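Side-chain contacts in aminotransferase (PDB 3IF2), which probably transfers amino groups between amino acids and keto acids, perhaps valine and pyruvate, using pyridoxal 5'-phosphate as cofactor: residues 287-290 with 291-295; 102-106 with 107-111; 272-276 with 277-281; 120-123 with 124-127. All coordinates share one frame; numbering follows the deposited sequence. Where two conformers were deposited one is given.

Contact 1 (287-290 with 291-295); sequences IVAD and AKVIE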
loop_
_atom_site.group_PDB
_atom_site.type_symbol
_atom_site.label_atom_id
_atom_site.label_comp_id
_atom_site.label_asym_id
_atom_site.label_seq_id
_atom_site.Cartn_x
_atom_site.Cartn_y
_atom_site.Cartn_z
ATOM N N ILE A 287 -13.228 3.251 2.879
ATOM C CA ILE A 287 -13.850 2.652 4.067
ATOM C C ILE A 287 -14.782 3.681 4.718
ATOM O O ILE A 287 -14.342 4.780 5.018
ATOM C CB ILE A 287 -12.799 2.175 5.148
ATOM C CG1 ILE A 287 -11.888 1.065 4.615
ATOM C CG2 ILE A 287 -13.506 1.623 6.372
ATOM C CD1 ILE A 287 -10.742 0.635 5.584
ATOM N N VAL A 288 -16.057 3.317 4.902
ATOM C CA VAL A 288 -17.044 4.111 5.644
ATOM C C VAL A 288 -17.300 3.347 6.966
ATOM O O VAL A 288 -17.737 2.181 6.935
ATOM C CB VAL A 288 -18.332 4.318 4.855
ATOM C CG1 VAL A 288 -19.395 5.036 5.725
ATOM C CG2 VAL A 288 -18.022 5.101 3.558
ATOM N N ALA A 289 -17.012 3.995 8.110
ATOM C CA ALA A 289 -17.118 3.340 9.429
ATOM C C ALA A 289 -17.206 4.308 10.580
ATOM O O ALA A 289 -17.165 5.516 10.382
ATOM C CB ALA A 289 -15.909 2.434 9.628
ATOM N N ASP A 290 -17.323 3.769 11.788
ATOM C CA ASP A 290 -17.283 4.571 13.013
ATOM C C ASP A 290 -15.902 5.207 13.121
ATOM O O ASP A 290 -14.908 4.595 12.697
ATOM C CB ASP A 290 -17.487 3.692 14.267
ATOM C CG ASP A 290 -17.641 4.514 15.555
ATOM O OD1 ASP A 290 -18.707 5.145 15.712
ATOM O OD2 ASP A 290 -16.721 4.501 16.411
ATOM N N ALA A 291 -15.850 6.404 13.710
ATOM C CA ALA A 291 -14.594 7.153 13.932
ATOM C C ALA A 291 -13.464 6.278 14.500
ATOM O O ALA A 291 -12.320 6.345 14.033
ATOM C CB ALA A 291 -14.838 8.354 14.864
ATOM N N LYS A 292 -13.825 5.431 15.468
ATOM C CA LYS A 292 -12.894 4.506 16.130
ATOM C C LYS A 292 -12.154 3.625 15.112
ATOM O O LYS A 292 -10.926 3.452 15.194
ATOM C CB LYS A 292 -13.653 3.665 17.181
ATOM C CG LYS A 292 -12.805 2.721 18.021
ATOM C CD LYS A 292 -13.538 2.277 19.285
ATOM C CE LYS A 292 -12.762 1.190 20.007
ATOM N NZ LYS A 292 -11.408 1.662 20.352
ATOM N N VAL A 293 -12.899 3.083 14.139
ATOM C CA VAL A 293 -12.318 2.234 13.075
ATOM C C VAL A 293 -11.435 3.065 12.105
ATOM O O VAL A 293 -10.348 2.620 11.733
ATOM C CB VAL A 293 -13.411 1.487 12.277
ATOM C CG1 VAL A 293 -12.815 0.736 11.088
ATOM C CG2 VAL A 293 -14.172 0.536 13.182
ATOM N N ILE A 294 -11.891 4.265 11.733
ATOM C CA ILE A 294 -11.174 5.153 10.813
ATOM C C ILE A 294 -9.849 5.624 11.420
ATOM O O ILE A 294 -8.826 5.660 10.712
ATOM C CB ILE A 294 -12.067 6.348 10.326
ATOM C CG1 ILE A 294 -13.376 5.848 9.670
ATOM C CG2 ILE A 294 -11.345 7.246 9.344
ATOM C CD1 ILE A 294 -13.206 4.845 8.475
ATOM N N GLU A 295 -9.849 5.955 12.712
ATOM C CA GLU A 295 -8.602 6.322 13.414
ATOM C C GLU A 295 -7.587 5.188 13.370
ATOM O O GLU A 295 -6.405 5.436 13.156
ATOM C CB GLU A 295 -8.844 6.768 14.862
ATOM C CG GLU A 295 -9.463 8.143 14.970
ATOM C CD GLU A 295 -10.109 8.424 16.324
ATOM O OE1 GLU A 295 -9.730 7.803 17.346
ATOM O OE2 GLU A 295 -11.031 9.264 16.357
#
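Asp290 is the N-cap of helix 291-305, where the chain leaves strand 285-288 and turns into the first helical residues. Its carboxylate folds forward onto the new helix. CG lies anti to the backbone N (chi1 -172°), beside the carbonyl carbon, and this brings OD2 within reach of the Lys292 amide. The bond from Lys292 N to Asp290 OD2 is 3.2 Å and fairly straight. The N-H meets the oxygen from above the carboxylate plane, 47° out of it. The other oxygen, OD1, takes a hydrogen bond from the side chain of Asn266, so both ends of the carboxylate are used. The backbone O of Asp290 starts the helical pattern. It accepts from Ile294 N at 3.2 Å, in the carbonyl plane, and weakly from Val293 N. With an alanine here, the amide of Lys292 and the side chain of Asn266 would probably both lose their acceptor, and the helix start would be less well fixed.

Below the cap the contact is apolar. Ala289 CB sits 3.8 Å from Val293 CB and equally far from Ile294 CD1. Ile294 CD1 also reaches Ile287 CG2 at 3.9 Å, the two side chains sliding past each other in opposite directions. A negative side chain at this helix end probably suits the helix dipole. This is a helix N-cap at a strand-to-helix junction, with aliphatic side chains packed on its inner side.

Contact 2 (102-106 with 107-111); sequences WNLTS and ENIAL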
loop_
_atom_site.group_PDB
_atom_site.type_symbol
_atom_site.label_atom_id
_atom_site.label_comp_id
_atom_site.label_asym_id
_atom_site.label_seq_id
_atom_site.Cartn_x
_atom_site.Cartn_y
_atom_site.Cartn_z
ATOM N N TRP A 102 -27.008 9.319 5.903
ATOM C CA TRP A 102 -26.331 8.655 7.031
ATOM C C TRP A 102 -25.714 9.635 8.048
ATOM O O TRP A 102 -25.234 9.187 9.083
ATOM C CB TRP A 102 -25.242 7.679 6.537
ATOM C CG TRP A 102 -25.734 6.551 5.673
ATOM C CD1 TRP A 102 -26.949 5.955 5.730
ATOM C CD2 TRP A 102 -24.976 5.816 4.701
ATOM N NE1 TRP A 102 -27.021 4.928 4.829
ATOM C CE2 TRP A 102 -25.824 4.817 4.181
ATOM C CE3 TRP A 102 -23.663 5.912 4.212
ATOM C CZ2 TRP A 102 -25.414 3.914 3.190
ATOM C CZ3 TRP A 102 -23.251 5.015 3.216
ATOM C CH2 TRP A 102 -24.133 4.028 2.716
ATOM N N ASN A 103 -25.744 10.943 7.742
ATOM C CA ASN A 103 -25.193 12.010 8.584
ATOM C C ASN A 103 -23.688 11.809 8.854
ATOM O O ASN A 103 -23.191 12.030 9.963
ATOM C CB ASN A 103 -26.022 12.176 9.870
ATOM C CG ASN A 103 -25.869 13.553 10.487
ATOM O OD1 ASN A 103 -25.455 14.501 9.816
ATOM N ND2 ASN A 103 -26.212 13.674 11.763
ATOM N N LEU A 104 -22.962 11.393 7.816
ATOM C CA LEU A 104 -21.523 11.188 7.935
ATOM C C LEU A 104 -20.793 12.527 8.008
ATOM O O LEU A 104 -21.317 13.555 7.569
ATOM C CB LEU A 104 -20.941 10.424 6.736
ATOM C CG LEU A 104 -21.369 9.006 6.352
ATOM C CD1 LEU A 104 -20.490 8.547 5.196
ATOM C CD2 LEU A 104 -21.273 8.050 7.540
ATOM N N THR A 105 -19.608 12.492 8.616
ATOM C CA THR A 105 -18.653 13.611 8.620
ATOM C C THR A 105 -17.356 13.014 8.056
ATOM O O THR A 105 -17.314 11.825 7.706
ATOM C CB THR A 105 -18.454 14.268 10.011
ATOM O OG1 THR A 105 -17.670 13.428 10.865
ATOM C CG2 THR A 105 -19.800 14.588 10.663
ATOM N N SER A 106 -16.314 13.828 7.932
ATOM C CA SER A 106 -15.027 13.331 7.421
ATOM C C SER A 106 -14.400 12.278 8.346
ATOM O O SER A 106 -13.626 11.446 7.880
ATOM C CB SER A 106 -14.048 14.467 7.146
ATOM O OG SER A 106 -13.719 15.138 8.335
ATOM N N GLU A 107 -14.773 12.281 9.630
ATOM C CA GLU A 107 -14.271 11.288 10.598
ATOM C C GLU A 107 -14.641 9.827 10.272
ATOM O O GLU A 107 -13.957 8.922 10.746
ATOM C CB GLU A 107 -14.731 11.625 12.019
ATOM C CG GLU A 107 -14.141 12.905 12.595
ATOM C CD GLU A 107 -14.728 13.250 13.975
ATOM O OE1 GLU A 107 -14.771 12.388 14.886
ATOM O OE2 GLU A 107 -15.152 14.409 14.160
ATOM N N ASN A 108 -15.690 9.630 9.457
ATOM C CA ASN A 108 -16.215 8.319 9.046
ATOM C C ASN A 108 -15.664 7.722 7.756
ATOM O O ASN A 108 -16.108 6.674 7.346
ATOM C CB ASN A 108 -17.741 8.408 8.885
ATOM C CG ASN A 108 -18.451 8.782 10.167
ATOM O OD1 ASN A 108 -19.070 9.844 10.266
ATOM N ND2 ASN A 108 -18.370 7.896 11.158
ATOM N N ILE A 109 -14.696 8.355 7.116
ATOM C CA ILE A 109 -14.174 7.860 5.849
ATOM C C ILE A 109 -12.657 7.939 5.812
ATOM O O ILE A 109 -12.074 8.976 6.167
ATOM C CB ILE A 109 -14.722 8.643 4.638
ATOM C CG1 ILE A 109 -16.255 8.709 4.671
ATOM C CG2 ILE A 109 -14.211 8.006 3.314
ATOM C CD1 ILE A 109 -16.885 9.314 3.426
ATOM N N ALA A 110 -12.048 6.823 5.408
ATOM C CA ALA A 110 -10.614 6.712 5.204
ATOM C C ALA A 110 -10.390 6.058 3.844
ATOM O O ALA A 110 -11.286 5.392 3.317
ATOM C CB ALA A 110 -9.974 5.883 6.296
ATOM N N LEU A 111 -9.206 6.286 3.287
ATOM C CA LEU A 111 -8.769 5.713 2.024
ATOM C C LEU A 111 -7.616 4.736 2.308
ATOM O O LEU A 111 -6.823 4.949 3.259
ATOM C CB LEU A 111 -8.305 6.813 1.053
ATOM C CG LEU A 111 -9.288 7.928 0.684
ATOM C CD1 LEU A 111 -8.648 8.934 -0.295
ATOM C CD2 LEU A 111 -10.519 7.352 0.089
#
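Asn108 holds CG anti to its own carbonyl carbon (chi1 -61°), which folds the amide back toward Thr105. Thr105 in turn sets OG1 between its backbone N and carbonyl carbon (chi1 74°), facing the amide of Glu107. Two bonds then tie Asn108 to Thr105 in both directions. Thr105 N donates to Asn108 OD1 over 3.2 Å, almost straight at 172°. The donor lies in the carbonyl plane of the Asn108 amide, on a lone pair of OD1. Asn108 N donates to Thr105 O, also at 3.2 Å, but from above that carbonyl plane. Glu107 N gives a weak bond of 3.4 Å to Thr105 OG1, and Ile109 N a weak one to Ser106 O. The other end of the Asn108 amide, ND2, donates to Ala289 O, just beyond strand 285-288 of the same chain.

Leu104 covers the apolar side. Its CD2 lies 3.8 Å from Asn108 CB, and its CD1 meets Ile109 CD1 at 4.1 Å, the two side chains crossing at about a right angle. A leucine in place of Asn108 would probably leave Thr105 N without its side-chain acceptor and Ala289 O without the ND2 donor, so that only backbone bonding would link this residue to Ala289.

Ile109 opens strand 109-112 and packs against helix 86-100. The arrangement is a short 3-10 turn, pinned by the reciprocal Thr105-Asn108 pair, that leads into a strand of the large cofactor-binding sheet.

Contact 3 (272-276 with 277-281); sequences FSLSK and IGLPG. With PLP (pyridoxal-5'-phosphate), chain C.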
loop_
_atom_site.group_PDB
_atom_site.type_symbol
_atom_site.label_atom_id
_atom_site.label_comp_id
_atom_site.label_asym_id
_atom_site.label_seq_id
_atom_site.Cartn_x
_atom_site.Cartn_y
_atom_site.Cartn_z
ATOM N N PHE A 272 -15.624 0.152 -0.172
ATOM C CA PHE A 272 -15.839 0.414 -1.597
ATOM C C PHE A 272 -14.475 0.444 -2.263
ATOM O O PHE A 272 -13.433 0.423 -1.596
ATOM C CB PHE A 272 -16.548 1.740 -1.852
ATOM C CG PHE A 272 -17.794 1.935 -1.048
ATOM C CD1 PHE A 272 -17.715 2.423 0.256
ATOM C CD2 PHE A 272 -19.055 1.659 -1.599
ATOM C CE1 PHE A 272 -18.863 2.618 1.010
ATOM C CE2 PHE A 272 -20.216 1.856 -0.855
ATOM C CZ PHE A 272 -20.122 2.344 0.454
ATOM N N SER A 273 -14.491 0.483 -3.586
ATOM C CA SER A 273 -13.273 0.522 -4.384
ATOM C C SER A 273 -13.525 1.238 -5.706
ATOM O O SER A 273 -14.667 1.262 -6.185
ATOM C CB SER A 273 -12.820 -0.901 -4.670
ATOM O OG SER A 273 -11.591 -0.940 -5.345
ATOM N N LEU A 274 -12.456 1.832 -6.252
ATOM C CA LEU A 274 -12.461 2.438 -7.593
ATOM C C LEU A 274 -11.962 1.439 -8.657
ATOM O O LEU A 274 -11.941 1.759 -9.847
ATOM C CB LEU A 274 -11.607 3.711 -7.633
ATOM C CG LEU A 274 -12.003 4.907 -6.768
ATOM C CD1 LEU A 274 -11.056 6.110 -7.074
ATOM C CD2 LEU A 274 -13.455 5.268 -7.010
ATOM N N SER A 275 -11.586 0.229 -8.243
ATOM C CA SER A 275 -11.059 -0.782 -9.175
ATOM C C SER A 275 -12.079 -1.262 -10.206
ATOM O O SER A 275 -11.801 -1.281 -11.411
ATOM C CB SER A 275 -10.507 -1.982 -8.402
ATOM O OG SER A 275 -9.469 -1.572 -7.552
ATOM N N LYS A 276 -13.279 -1.554 -9.738
ATOM C CA LYS A 276 -14.299 -2.138 -10.613
ATOM C C LYS A 276 -15.155 -1.147 -11.382
ATOM O O LYS A 276 -15.996 -1.562 -12.176
ATOM C CB LYS A 276 -15.071 -3.214 -9.846
ATOM C CG LYS A 276 -14.133 -4.228 -9.079
ATOM C CD LYS A 276 -13.184 -5.048 -9.987
ATOM C CE LYS A 276 -12.114 -5.799 -9.200
ATOM N NZ LYS A 276 -12.654 -6.474 -7.999
ATOM N N ILE A 277 -14.932 0.159 -11.170
ATOM C CA ILE A 277 -15.507 1.181 -12.038
ATOM C C ILE A 277 -14.574 1.352 -13.239
ATOM O O ILE A 277 -14.957 2.020 -14.188
ATOM C CB ILE A 277 -15.847 2.569 -11.343
ATOM C CG1 ILE A 277 -14.614 3.404 -10.954
ATOM C CG2 ILE A 277 -16.688 2.334 -10.115
ATOM C CD1 ILE A 277 -14.960 4.818 -10.446
ATOM N N GLY A 278 -13.360 0.784 -13.166
ATOM C CA GLY A 278 -12.349 0.820 -14.219
ATOM C C GLY A 278 -10.986 1.418 -13.881
ATOM O O GLY A 278 -10.213 1.634 -14.799
ATOM N N LEU A 279 -10.666 1.669 -12.598
ATOM C CA LEU A 279 -9.365 2.269 -12.182
ATOM C C LEU A 279 -8.542 1.379 -11.225
ATOM O O LEU A 279 -7.974 1.886 -10.236
ATOM C CB LEU A 279 -9.602 3.642 -11.541
ATOM C CG LEU A 279 -10.347 4.707 -12.353
ATOM C CD1 LEU A 279 -10.739 5.898 -11.465
ATOM C CD2 LEU A 279 -9.519 5.142 -13.565
ATOM N N PRO A 280 -8.421 0.059 -11.534
ATOM C CA PRO A 280 -7.706 -0.824 -10.625
ATOM C C PRO A 280 -6.227 -0.510 -10.499
ATOM O O PRO A 280 -5.650 -0.768 -9.440
ATOM C CB PRO A 280 -7.911 -2.199 -11.253
ATOM C CG PRO A 280 -7.942 -1.917 -12.694
ATOM C CD PRO A 280 -8.746 -0.658 -12.786
ATOM N N GLY A 281 -5.636 0.061 -11.548
ATOM C CA GLY A 281 -4.227 0.420 -11.556
ATOM C C GLY A 281 -3.854 1.512 -10.578
ATOM O O GLY A 281 -2.695 1.614 -10.189
HETATM N N1 PLP C . -13.542 -7.430 -3.161
HETATM C C2 PLP C . -13.901 -8.360 -4.112
HETATM C C2A PLP C . -15.194 -9.087 -3.920
HETATM C C3 PLP C . -13.063 -8.584 -5.228
HETATM O O3 PLP C . -13.383 -9.495 -6.199
HETATM C C4 PLP C . -11.846 -7.872 -5.349
HETATM C C4A PLP C . -10.862 -8.348 -6.411
HETATM O O4A PLP C . -10.311 -7.557 -7.187
HETATM C C5 PLP C . -11.496 -6.914 -4.339
HETATM C C6 PLP C . -12.376 -6.721 -3.258
HETATM C C5A PLP C . -10.178 -6.114 -4.348
HETATM O O4P PLP C . -10.245 -4.909 -5.082
HETATM P P PLP C . -9.095 -3.799 -4.948
HETATM O O1P PLP C . -7.936 -4.018 -4.006
HETATM O O2P PLP C . -9.883 -2.622 -4.480
HETATM O O3P PLP C . -8.561 -3.637 -6.316
HETATM O O HOH W 1 -8.329 1.007 -7.467
#
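Ser273, Ser275 and Lys276 all touch the pyridoxal phosphate. Ser273 OG donates to phosphate O2P at 2.5 Å, and Ser275 OG to O3P at 2.6 Å. The Lys276 chain is folded about its CB-CG bond (chi2 -62°) and again near its end, which brings NZ round to the aldehyde side of the cofactor. NZ donates to PLP O4A at 2.7 Å and stands 3.0 Å from PLP C4A. That separation is far longer than a covalent bond, so the cofactor is modelled here as the aldehyde. Tyr248 OH makes a weak bond with the same nitrogen.

The next shell sets the serines. Ser275 N donates to Ser273 OG at 3.1 Å, an ST turn. This OG therefore accepts from the backbone while it donates to the phosphate. A water donates to Ser275 OG at 2.8 Å and to Leu279 O at 2.9 Å, linking the phosphate-binding serine to the backbone just past the turn.

Further out, the backbone doubles back. A type I turn runs from Ser275 to Gly278, closed by Gly278 N to Ser275 O. Leu279 N bonds to Leu274 O at 3.0 Å. Gly278 has phi 122°, where a side chain would jam against the preceding carbonyl. Leu274 CD2 and Ile277 CD1 pack side by side behind the turn. Arg283 of the same chain and Tyr79 of the second subunit also hydrogen-bond the cofactor. In this family the lysine at such a place forms the internal aldimine. The amine poised beside C4A, with the phosphate gripped by hydroxyls, is consistent with that chemistry.

Contact 4 (120-123 with 124-127); sequences FYLF and NLFG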
loop_
_atom_site.group_PDB
_atom_site.type_symbol
_atom_site.label_atom_id
_atom_site.label_comp_id
_atom_site.label_asym_id
_atom_site.label_seq_id
_atom_site.Cartn_x
_atom_site.Cartn_y
_atom_site.Cartn_z
ATOM N N PHE A 120 -6.571 -6.376 4.668
ATOM C CA PHE A 120 -5.361 -6.664 5.438
ATOM C C PHE A 120 -5.428 -5.926 6.791
ATOM O O PHE A 120 -5.127 -6.510 7.818
ATOM C CB PHE A 120 -4.085 -6.318 4.664
ATOM C CG PHE A 120 -2.835 -6.475 5.480
ATOM C CD1 PHE A 120 -2.345 -7.739 5.774
ATOM C CD2 PHE A 120 -2.168 -5.371 5.988
ATOM C CE1 PHE A 120 -1.192 -7.909 6.560
ATOM C CE2 PHE A 120 -1.016 -5.527 6.768
ATOM C CZ PHE A 120 -0.523 -6.798 7.047
ATOM N N TYR A 121 -5.875 -4.672 6.786
ATOM C CA TYR A 121 -6.045 -3.940 8.034
ATOM C C TYR A 121 -7.194 -4.506 8.875
ATOM O O TYR A 121 -6.951 -4.934 10.016
ATOM C CB TYR A 121 -6.259 -2.424 7.828
ATOM C CG TYR A 121 -5.119 -1.631 7.192
ATOM C CD1 TYR A 121 -3.783 -2.040 7.252
ATOM C CD2 TYR A 121 -5.392 -0.396 6.602
ATOM C CE1 TYR A 121 -2.767 -1.259 6.679
ATOM C CE2 TYR A 121 -4.409 0.388 6.038
ATOM C CZ TYR A 121 -3.095 -0.035 6.065
ATOM O OH TYR A 121 -2.116 0.758 5.536
ATOM N N LEU A 122 -8.408 -4.529 8.306
ATOM C CA LEU A 122 -9.608 -4.945 9.037
ATOM C C LEU A 122 -9.557 -6.385 9.599
ATOM O O LEU A 122 -9.961 -6.599 10.744
ATOM C CB LEU A 122 -10.895 -4.726 8.208
ATOM C CG LEU A 122 -11.302 -3.283 7.823
ATOM C CD1 LEU A 122 -12.453 -3.308 6.773
ATOM C CD2 LEU A 122 -11.660 -2.423 9.062
ATOM N N PHE A 123 -9.040 -7.349 8.833
ATOM C CA PHE A 123 -8.991 -8.730 9.317
ATOM C C PHE A 123 -7.937 -8.948 10.405
ATOM O O PHE A 123 -8.135 -9.781 11.288
ATOM C CB PHE A 123 -8.876 -9.750 8.186
ATOM C CG PHE A 123 -10.039 -9.748 7.196
ATOM C CD1 PHE A 123 -11.280 -9.136 7.449
ATOM C CD2 PHE A 123 -9.915 -10.481 6.028
ATOM C CE1 PHE A 123 -12.311 -9.198 6.501
ATOM C CE2 PHE A 123 -10.942 -10.567 5.125
ATOM C CZ PHE A 123 -12.141 -9.927 5.351
ATOM N N ASN A 124 -6.841 -8.201 10.347
ATOM C CA ASN A 124 -5.840 -8.194 11.426
ATOM C C ASN A 124 -6.243 -7.289 12.596
ATOM O O ASN A 124 -5.752 -7.469 13.708
ATOM C CB ASN A 124 -4.455 -7.839 10.877
ATOM C CG ASN A 124 -3.828 -8.995 10.147
ATOM O OD1 ASN A 124 -3.486 -10.020 10.773
ATOM N ND2 ASN A 124 -3.668 -8.861 8.838
ATOM N N LEU A 125 -7.124 -6.324 12.348
ATOM C CA LEU A 125 -7.642 -5.433 13.398
ATOM C C LEU A 125 -8.651 -6.166 14.278
ATOM O O LEU A 125 -8.692 -5.931 15.477
ATOM C CB LEU A 125 -8.297 -4.185 12.779
ATOM C CG LEU A 125 -8.795 -3.051 13.679
ATOM C CD1 LEU A 125 -7.630 -2.369 14.396
ATOM C CD2 LEU A 125 -9.619 -2.027 12.859
ATOM N N PHE A 126 -9.456 -7.049 13.677
ATOM C CA PHE A 126 -10.511 -7.776 14.369
ATOM C C PHE A 126 -10.335 -9.290 14.411
ATOM O O PHE A 126 -11.239 -9.980 14.821
ATOM C CB PHE A 126 -11.843 -7.437 13.700
ATOM C CG PHE A 126 -12.236 -6.011 13.848
ATOM C CD1 PHE A 126 -12.573 -5.511 15.112
ATOM C CD2 PHE A 126 -12.312 -5.158 12.729
ATOM C CE1 PHE A 126 -12.954 -4.177 15.288
ATOM C CE2 PHE A 126 -12.694 -3.807 12.876
ATOM C CZ PHE A 126 -13.010 -3.310 14.162
ATOM N N GLY A 127 -9.182 -9.802 13.997
ATOM C CA GLY A 127 -8.928 -11.240 13.976
ATOM C C GLY A 127 -7.505 -11.540 14.401
ATOM O O GLY A 127 -6.615 -10.695 14.250
#
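Phe120 O is gripped by both nitrogens of Asn124. The side-chain ND2 donates over 2.9 Å, in the carbonyl plane and on a lone pair of Phe120 O. The acceptor also lies close to the amide plane of Asn124. The backbone N of Asn124 adds a weak bond to the same oxygen. CG of Asn124 stands anti to its carbonyl carbon (chi1 -76°), and this folds the amide back along the helix. ND2 also donates to Val161 O, and OD1 accepts from Val163 N, so the buried amide is satisfied at both ends. ND2 also comes to 3.5 Å from Phe120 CE1, with ring and amide planes 67° apart.

Residues 120-125 make up the end of helix 115-125, and Phe126 and Gly127 lead out of it. The first residue of this helix, Ser115, donates its backbone N to the cofactor. Leu125 N bonds to Tyr121 O at 2.7 Å, nearly along the C=O axis. Phe126 N donates to Leu122 O at 3.0 Å, although Phe126 already leaves helical angles. Leu122 O also takes a weak bond from Leu125 N, and Phe126 CD2 lies 3.4 Å from Leu122 O.

Leu122 and Phe126 run side by side, CD2 of the leucine 4.2 Å from CE2 of the ring. Leu125 CG lies 4.0 Å above one face of the Phe126 ring, toward its rim. At Gly127 a CB would clash with Phe123 O. The second subunit closes against this end of the helix: its Ser5 OG is hydrogen-bonded to Asn124 O, and its Phe4 ring meets Phe126 with planes about 70° apart.

Overall arrangement
Along the chain the order is contact 2, contact 4, contact 3, contact 1. Contacts 1, 2 and 3 lie on one mixed sheet, where strand 285-288 runs antiparallel between 109-112 and 268-273, as in fold type I pyridoxal phosphate enzymes. Contacts 1 and 2 are closest, centres about 7 Å apart, and touch directly. Contact 4 lies about 13 Å from contact 1 between centres and meets it through Val293 packing on Leu122 and Phe126. Contact 3 is about 20 to 22 Å from the others between centres. It alone holds cofactor ligands. Contacts 1, 3 and 4 also touch the second subunit, so dimer interface and cofactor site share this framework.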